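Local coordinates for protein Alpha/beta hydrolase (Streptomyces albidoflavus, PDB 6KSU) that probably acts as a penicillin-binding-protein-like cyclase that closes non-ribosomal peptide chains head to tail into macrolactams by heterochiral coupling, at residues M147-Y152 and L249-A253. Residues are numbered along the deposited sequence; the frame is centred on the assembly and turned at random.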
# COMPACT_ATOMS: atom_id res chain seq x y z
N MET A 147 -9.49 -3.25 -20.37
CA MET A 147 -9.73 -1.81 -20.25
C MET A 147 -8.80 -1.02 -21.16
O MET A 147 -7.59 -1.24 -21.16
CB MET A 147 -9.52 -1.34 -18.81
CG MET A 147 -9.64 0.19 -18.62
SD MET A 147 -9.67 0.71 -16.88
CE MET A 147 -9.49 2.50 -17.02
N ARG A 148 -9.36 -0.06 -21.88
CA ARG A 148 -8.48 0.69 -22.77
C ARG A 148 -8.55 2.20 -22.61
O ARG A 148 -7.52 2.86 -22.72
CB ARG A 148 -8.78 0.31 -24.23
CG ARG A 148 -7.72 -0.58 -24.84
CD ARG A 148 -8.23 -1.29 -26.08
NE ARG A 148 -7.41 -2.46 -26.40
CZ ARG A 148 -7.75 -3.71 -26.10
NH1 ARG A 148 -8.89 -3.96 -25.48
NH2 ARG A 148 -6.94 -4.71 -26.43
N GLY A 149 -9.73 2.75 -22.36
CA GLY A 149 -9.86 4.19 -22.22
C GLY A 149 -9.63 4.63 -20.79
O GLY A 149 -9.23 3.84 -19.94
N PRO A 150 -9.87 5.92 -20.50
CA PRO A 150 -9.77 6.41 -19.12
C PRO A 150 -10.97 6.09 -18.23
O PRO A 150 -10.88 6.35 -17.02
CB PRO A 150 -9.63 7.94 -19.29
CG PRO A 150 -10.30 8.23 -20.59
CD PRO A 150 -10.01 7.03 -21.47
N SER A 151 -12.07 5.57 -18.75
CA SER A 151 -13.22 5.28 -17.90
C SER A 151 -13.06 3.95 -17.18
O SER A 151 -12.61 2.96 -17.76
CB SER A 151 -14.52 5.24 -18.70
OG SER A 151 -15.61 4.96 -17.82
N TYR A 152 -13.47 3.92 -15.91
CA TYR A 152 -13.53 2.70 -15.12
C TYR A 152 -14.92 2.06 -15.13
O TYR A 152 -15.18 1.17 -14.30
CB TYR A 152 -13.12 3.00 -13.67
CG TYR A 152 -11.65 2.80 -13.32
CD1 TYR A 152 -11.08 1.54 -13.33
CD2 TYR A 152 -10.86 3.88 -12.93
CE1 TYR A 152 -9.75 1.36 -12.98
CE2 TYR A 152 -9.54 3.71 -12.58
CZ TYR A 152 -8.98 2.43 -12.60
OH TYR A 152 -7.65 2.22 -12.27
N LEU A 249 -3.22 -1.36 -17.18
CA LEU A 249 -3.83 -0.04 -17.15
C LEU A 249 -4.85 0.10 -16.03
O LEU A 249 -4.91 1.13 -15.35
CB LEU A 249 -4.48 0.25 -18.51
CG LEU A 249 -5.23 1.58 -18.53
CD1 LEU A 249 -4.22 2.73 -18.50
CD2 LEU A 249 -6.19 1.70 -19.72
N SER A 250 -5.66 -0.94 -15.81
CA SER A 250 -6.75 -0.88 -14.84
C SER A 250 -6.27 -0.71 -13.40
O SER A 250 -7.08 -0.36 -12.54
CB SER A 250 -7.59 -2.15 -14.94
OG SER A 250 -6.75 -3.28 -14.93
N LEU A 251 -4.99 -0.93 -13.11
CA LEU A 251 -4.52 -0.76 -11.74
C LEU A 251 -4.33 0.70 -11.33
O LEU A 251 -4.03 0.96 -10.16
CB LEU A 251 -3.22 -1.55 -11.53
CG LEU A 251 -3.48 -3.06 -11.35
CD1 LEU A 251 -2.37 -3.95 -11.94
CD2 LEU A 251 -3.73 -3.39 -9.87
N ALA A 252 -4.57 1.65 -12.25
CA ALA A 252 -4.12 3.03 -12.10
C ALA A 252 -4.54 3.66 -10.78
O ALA A 252 -3.70 4.24 -10.07
CB ALA A 252 -4.64 3.88 -13.27
N ALA A 253 -5.84 3.61 -10.44
CA ALA A 253 -6.30 4.24 -9.20
C ALA A 253 -5.76 3.54 -7.96
O ALA A 253 -5.85 4.09 -6.85
CB ALA A 253 -7.85 4.27 -9.15
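The M147 side chain is extended from CB to CE: chi1 is 175°, which sets CG opposite the backbone nitrogen. This carries the thioether past S250, with SD 3.9 Å from S250 CA. The methyl CE ends over the centre of the Y152 ring, on one face. Y152 has chi1 of -93°, away from the staggered values, and its ring reaches the start of helix 252-255. There OH takes part in two hydrogen bonds. It donates to S250 O at 2.7 Å, from well above the carbonyl plane, while S250 O itself lies at the ring edge. It accepts from A253 N at 2.9 Å, and this bond is almost straight (176°). The phenol OH thus joins the 3-10 segment 249-251 to the first turn of the helix. Both segments belong to the helical part of the beta-lactamase-like fold, apart from the seven-stranded antiparallel sheet. L251 turns its CB away from the loop, and its side chain lies near, but does not touch, S83, K86 and Y174, a set consistent with the SxxK and YxN motifs of this family. A253 CB packs against Y152 CE2 at 3.9 Å. At the start of 249-253, the L249 side chain crosses that of M147 at about a right angle. Its CD2 sits against M147 CG and lies 3.5 Å from R148 O. W195 touches both. Next to helix 153-160, E187 accepts hydrogen bonds from Y152 N and S151 OG.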